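Local coordinates for dihydrodipicolinate synthase family protein (Sinorhizobium meliloti, PDB 4DNH), which is of unknown function but folds as a closed eight-stranded TIM barrel and is named for the dihydrodipicolinate synthase family, at residues I229-L234 with V250-G255; V241-L246 with A265-G270. All coordinates share one frame; numbering follows the deposited sequence.

Interaction 1 of 2, residues I229-L234 with V250-G255. With GOL (glycerol), chain B.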
loop_
_atom_site.group_PDB
_atom_site.type_symbol
_atom_site.label_atom_id
_atom_site.label_comp_id
_atom_site.label_asym_id
_atom_site.label_seq_id
_atom_site.Cartn_x
_atom_site.Cartn_y
_atom_site.Cartn_z
ATOM N N ILE A 229 3.344 4.937 13.066
ATOM C CA ILE A 229 2.044 4.280 12.885
ATOM C C ILE A 229 1.495 4.622 11.506
ATOM O O ILE A 229 1.561 5.785 11.079
ATOM C CB ILE A 229 1.021 4.603 14.021
ATOM C CG1 ILE A 229 -0.404 4.302 13.580
ATOM C CG2 ILE A 229 1.087 6.058 14.463
ATOM C CD1 ILE A 229 -1.335 3.961 14.718
ATOM N N LYS A 230 1.013 3.598 10.797
ATOM C CA LYS A 230 0.298 3.788 9.536
ATOM C C LYS A 230 -1.185 3.606 9.786
ATOM O O LYS A 230 -1.626 2.541 10.229
ATOM C CB LYS A 230 0.751 2.796 8.466
ATOM C CG LYS A 230 -0.114 2.810 7.214
ATOM C CD LYS A 230 0.234 1.689 6.239
ATOM C CE LYS A 230 -0.776 1.650 5.097
ATOM N NZ LYS A 230 -0.494 0.650 4.028
ATOM N N ILE A 231 -1.953 4.641 9.486
ATOM C CA ILE A 231 -3.385 4.560 9.656
ATOM C C ILE A 231 -4.058 4.473 8.284
ATOM O O ILE A 231 -3.763 5.277 7.372
ATOM C CB ILE A 231 -3.913 5.700 10.567
ATOM C CG1 ILE A 231 -5.311 5.362 11.078
ATOM C CG2 ILE A 231 -3.849 7.064 9.877
ATOM C CD1 ILE A 231 -5.795 6.245 12.211
ATOM N N SER A 232 -4.925 3.464 8.148
ATOM C CA SER A 232 -5.647 3.162 6.918
ATOM C C SER A 232 -7.140 3.086 7.201
ATOM O O SER A 232 -7.764 2.038 7.033
ATOM C CB SER A 232 -5.174 1.830 6.355
ATOM O OG SER A 232 -3.907 1.957 5.747
ATOM N N LEU A 233 -7.694 4.203 7.660
ATOM C CA LEU A 233 -9.103 4.314 8.005
ATOM C C LEU A 233 -9.837 5.199 7.014
ATOM O O LEU A 233 -11.058 5.317 7.066
ATOM C CB LEU A 233 -9.244 4.940 9.386
ATOM C CG LEU A 233 -8.673 4.226 10.599
ATOM C CD1 LEU A 233 -9.220 4.917 11.836
ATOM C CD2 LEU A 233 -9.063 2.757 10.598
ATOM N N LEU A 234 -9.079 5.845 6.134
ATOM C CA LEU A 234 -9.599 6.827 5.174
ATOM C C LEU A 234 -10.527 7.883 5.804
ATOM O O LEU A 234 -11.507 8.318 5.196
ATOM C CB LEU A 234 -10.263 6.133 3.983
ATOM C CG LEU A 234 -9.483 5.090 3.183
ATOM C CD1 LEU A 234 -10.261 4.773 1.921
ATOM C CD2 LEU A 234 -8.070 5.549 2.828
ATOM N N VAL A 250 7.906 9.461 17.180
ATOM C CA VAL A 250 7.025 8.441 16.628
ATOM C C VAL A 250 6.365 9.073 15.400
ATOM O O VAL A 250 5.542 9.976 15.538
ATOM C CB VAL A 250 5.988 7.954 17.678
ATOM C CG1 VAL A 250 4.956 7.037 17.046
ATOM C CG2 VAL A 250 6.676 7.238 18.835
ATOM N N ARG A 251 6.751 8.628 14.200
ATOM C CA ARG A 251 6.220 9.220 12.961
ATOM C C ARG A 251 4.769 8.815 12.624
ATOM O O ARG A 251 4.306 7.737 13.004
ATOM C CB ARG A 251 7.109 8.867 11.782
ATOM C CG ARG A 251 8.531 9.381 11.834
ATOM C CD ARG A 251 9.267 8.849 10.610
ATOM N NE ARG A 251 10.623 9.382 10.454
ATOM C CZ ARG A 251 10.924 10.623 10.063
ATOM N NH1 ARG A 251 9.972 11.524 9.792
ATOM N NH2 ARG A 251 12.204 10.964 9.957
HETATM N N MSE A 252 4.063 9.692 11.908
HETATM C CA MSE A 252 2.732 9.378 11.364
HETATM C C MSE A 252 2.895 9.065 9.903
HETATM O O MSE A 252 3.229 9.945 9.093
HETATM C CB MSE A 252 1.772 10.552 11.561
HETATM C CG MSE A 252 0.414 10.421 10.858
HETATM SE SE MSE A 252 -0.649 8.856 11.444
HETATM C CE MSE A 252 -1.408 9.576 13.113
ATOM N N TYR A 253 2.696 7.803 9.541
ATOM C CA TYR A 253 2.734 7.436 8.134
ATOM C C TYR A 253 1.304 7.426 7.618
ATOM O O TYR A 253 0.469 6.656 8.111
ATOM C CB TYR A 253 3.396 6.072 7.927
ATOM C CG TYR A 253 4.907 6.043 8.170
ATOM C CD1 TYR A 253 5.799 6.501 7.197
ATOM C CD2 TYR A 253 5.437 5.527 9.361
ATOM C CE1 TYR A 253 7.164 6.465 7.407
ATOM C CE2 TYR A 253 6.802 5.486 9.578
ATOM C CZ TYR A 253 7.663 5.958 8.599
ATOM O OH TYR A 253 9.024 5.933 8.806
ATOM N N THR A 254 1.010 8.280 6.639
ATOM C CA THR A 254 -0.331 8.295 6.075
ATOM C C THR A 254 -0.630 7.042 5.230
ATOM O O THR A 254 0.218 6.554 4.494
ATOM C CB THR A 254 -0.696 9.618 5.356
ATOM O OG1 THR A 254 -2.119 9.672 5.221
ATOM C CG2 THR A 254 -0.060 9.747 3.977
ATOM N N GLY A 255 -1.830 6.509 5.397
ATOM C CA GLY A 255 -2.255 5.314 4.699
ATOM C C GLY A 255 -3.493 5.706 3.952
ATOM O O GLY A 255 -4.136 4.882 3.315
HETATM C C1 GOL B . -4.265 0.020 2.779
HETATM O O1 GOL B . -3.194 -0.314 3.664
HETATM C C2 GOL B . -3.967 1.367 2.139
HETATM O O2 GOL B . -3.742 2.357 3.164
HETATM C C3 GOL B . -2.757 1.235 1.222
HETATM O O3 GOL B . -2.252 2.540 0.911
#
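Tyr253 N donates to Ile229 O at 2.8 Å, and Ile229 N donates to Arg251 O at 3.0 Å, so both polar backbone atoms of Ile229 are tied to the parallel strand beside it. A third bond, Ile231 N to Tyr253 O, is weak at 3.4 Å; the same carbonyl also takes a CA-H...O contact from Lys230 CA. At the C-terminal ends of the strands a glycerol, probably from the crystallisation liquor, bridges the two: its O2 accepts from Ser232 OG and donates to Gly255 O. Lys230, extended beyond CG, runs alongside Gly255 CA and gives NZ to glycerol O1 at 2.9 Å. An alanine at Lys230 would probably leave glycerol O1 without this donor and open a gap beside Gly255 CA. The side chains of Ile229, Ile231 and Met252 lie on the face opposite to Lys230 and Tyr253. The selenomethionine chain of Met252 turns at chi2 (60°), which sets SE 4.0 Å from Ile231 CG2, the two side chains meeting obliquely. Tyr253 OH bonds Asp227, while Thr254 OG1 bonds Glu239 of helix 236-243. That helix covers the Met252 face, as expected in a TIM-barrel beta-alpha-beta unit, and strands 186-191 and 273-276 flank the pair.

Interaction 2 of 2, residues V241-L246 with A265-G270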
loop_
_atom_site.group_PDB
_atom_site.type_symbol
_atom_site.label_atom_id
_atom_site.label_comp_id
_atom_site.label_asym_id
_atom_site.label_seq_id
_atom_site.Cartn_x
_atom_site.Cartn_y
_atom_site.Cartn_z
ATOM N N VAL A 241 -6.106 14.514 14.028
ATOM C CA VAL A 241 -6.278 14.479 15.482
ATOM C C VAL A 241 -5.263 13.551 16.144
ATOM O O VAL A 241 -4.851 13.782 17.282
ATOM C CB VAL A 241 -7.730 14.122 15.901
ATOM C CG1 VAL A 241 -7.840 13.856 17.401
ATOM C CG2 VAL A 241 -8.694 15.234 15.495
HETATM N N MSE A 242 -4.828 12.526 15.428
HETATM C CA MSE A 242 -3.943 11.541 16.029
HETATM C C MSE A 242 -2.503 11.932 15.944
HETATM O O MSE A 242 -1.748 11.723 16.895
HETATM C CB MSE A 242 -4.154 10.182 15.400
HETATM C CG MSE A 242 -3.724 9.152 16.428
HETATM SE SE MSE A 242 -3.755 7.422 15.517
HETATM C CE MSE A 242 -3.523 6.307 17.125
ATOM N N ARG A 243 -2.108 12.517 14.818
ATOM C CA ARG A 243 -0.716 12.922 14.627
ATOM C C ARG A 243 -0.258 14.060 15.558
ATOM O O ARG A 243 0.940 14.307 15.700
ATOM C CB ARG A 243 -0.443 13.257 13.159
ATOM C CG ARG A 243 -1.126 14.507 12.645
ATOM C CD ARG A 243 -0.695 14.777 11.220
ATOM N NE ARG A 243 -1.339 15.978 10.712
ATOM C CZ ARG A 243 -1.367 16.355 9.434
ATOM N NH1 ARG A 243 -0.780 15.626 8.494
ATOM N NH2 ARG A 243 -2.002 17.473 9.098
ATOM N N ARG A 244 -1.218 14.732 16.191
ATOM C CA ARG A 244 -0.945 15.823 17.140
ATOM C C ARG A 244 -0.735 15.310 18.569
ATOM O O ARG A 244 -0.101 15.982 19.391
ATOM C CB ARG A 244 -2.061 16.876 17.090
ATOM C CG ARG A 244 -2.112 17.646 15.772
ATOM C CD ARG A 244 -3.426 18.411 15.576
ATOM N NE ARG A 244 -3.419 19.157 14.313
ATOM C CZ ARG A 244 -4.273 20.121 13.981
ATOM N NH1 ARG A 244 -5.234 20.503 14.814
ATOM N NH2 ARG A 244 -4.154 20.719 12.806
ATOM N N GLN A 245 -1.251 14.112 18.843
ATOM C CA GLN A 245 -1.139 13.473 20.154
ATOM C C GLN A 245 -0.010 12.447 20.212
ATOM O O GLN A 245 0.215 11.831 21.252
ATOM C CB GLN A 245 -2.453 12.786 20.532
ATOM C CG GLN A 245 -3.676 13.679 20.490
ATOM C CD GLN A 245 -4.848 13.081 21.239
ATOM O OE1 GLN A 245 -5.877 12.754 20.647
ATOM N NE2 GLN A 245 -4.692 12.920 22.550
ATOM N N LEU A 246 0.681 12.262 19.089
ATOM C CA LEU A 246 1.807 11.325 18.967
ATOM C C LEU A 246 3.047 11.722 19.800
ATOM O O LEU A 246 3.432 12.892 19.808
ATOM C CB LEU A 246 2.187 11.187 17.484
ATOM C CG LEU A 246 1.898 9.912 16.665
ATOM C CD1 LEU A 246 0.639 9.160 17.067
ATOM C CD2 LEU A 246 1.872 10.241 15.180
ATOM N N ALA A 265 1.738 17.340 2.948
ATOM C CA ALA A 265 2.081 18.766 3.069
ATOM C C ALA A 265 1.860 19.276 4.499
ATOM O O ALA A 265 2.624 20.094 4.998
ATOM C CB ALA A 265 1.284 19.604 2.075
ATOM N N GLY A 266 0.815 18.783 5.154
ATOM C CA GLY A 266 0.547 19.123 6.553
ATOM C C GLY A 266 -0.105 20.474 6.798
ATOM O O GLY A 266 -0.406 21.225 5.868
ATOM N N ASP A 267 -0.327 20.771 8.072
ATOM C CA ASP A 267 -0.899 22.038 8.485
ATOM C C ASP A 267 0.088 22.854 9.310
ATOM O O ASP A 267 1.285 22.554 9.345
ATOM C CB ASP A 267 -2.220 21.828 9.248
ATOM C CG ASP A 267 -2.221 20.573 10.130
ATOM O OD1 ASP A 267 -1.210 20.293 10.822
ATOM O OD2 ASP A 267 -3.267 19.877 10.138
ATOM N N GLU A 268 -0.437 23.885 9.966
ATOM C CA GLU A 268 0.324 24.752 10.853
ATOM C C GLU A 268 0.756 24.069 12.163
ATOM O O GLU A 268 1.418 24.697 12.995
ATOM C CB GLU A 268 -0.495 26.018 11.156
ATOM C CG GLU A 268 -0.689 26.934 9.949
ATOM C CD GLU A 268 -1.711 28.040 10.172
ATOM O OE1 GLU A 268 -1.650 28.733 11.215
ATOM O OE2 GLU A 268 -2.572 28.229 9.285
ATOM N N GLU A 269 0.383 22.799 12.348
ATOM C CA GLU A 269 0.720 22.049 13.570
ATOM C C GLU A 269 1.682 20.902 13.286
ATOM O O GLU A 269 2.572 20.609 14.086
ATOM C CB GLU A 269 -0.543 21.518 14.270
ATOM C CG GLU A 269 -1.514 22.588 14.782
ATOM C CD GLU A 269 -1.072 23.255 16.083
ATOM O OE1 GLU A 269 0.008 22.917 16.621
ATOM O OE2 GLU A 269 -1.814 24.133 16.579
ATOM N N GLY A 270 1.498 20.256 12.141
ATOM C CA GLY A 270 2.370 19.161 11.749
ATOM C C GLY A 270 2.126 18.673 10.340
ATOM O O GLY A 270 1.242 19.151 9.640
#
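Arg243 and Arg244 converge on one carboxylate oxygen, Asp267 OD2, in a three-residue salt-bridge network on the surface of the TIM barrel. Each arginine uses NH2, and the two bonds are alike: Arg243 NH2 to Asp267 OD2 is 2.9 Å, and Arg244 NH2 to Asp267 OD2 is also 2.9 Å. Both are bent enough at the hydrogen to count as weak hydrogen bonds, so the pairing probably owes much to charge. The side chains meet tip to tip, but neither guanidinium lies flat with the carboxylate: the planes stand 86° apart for Arg243 and 63° for Arg244. Two positive groups sharing one oxygen would probably stabilise the ionised carboxylate.

Different first torsions, with Arg243 CG between the backbone N and the carbonyl carbon (chi1 69°) and Arg244 CG anti to the carbonyl carbon, start the two extended chains, whose NH2 atoms end on the same oxygen. Over one face of the Arg244 guanidinium lies the aliphatic part of Glu269, with CG above its centre. Gly270 O lies over a face of the Arg243 guanidinium, toward its rim.

In the second shell, Arg243 NH1 bonds Leu263 O and Ser272 OG, which steadies the guanidinium from its other end. The loop after helix 260-265 holds the aspartate through an Asx motif that engages its second oxygen: Gly270 N donates to Asp267 OD1 at 3.0 Å. Backbone atoms of the same two residues close the turn, Asp267 N reaching Gly270 O at 2.7 Å.

How the interactions relate
Followed from the N terminus, the chain runs up strand 226-232, returns through helix 236-243 and enters strand 251-254; interaction 1 closes this beta-alpha-beta unit by setting its two strands side by side. Helix 260-265 and its loop come next, before strand 273-276, and interaction 2 ties that loop back to the end of helix 236-243. The segments alternate along the sequence, so the two closures cross rather than nest. Their centres lie about 11 Å apart, with interaction 1 buried in the barrel wall and interaction 2 at the surface. They touch directly where Met252 CE packs 3.6 Å from Met242 CB, between strand and helix.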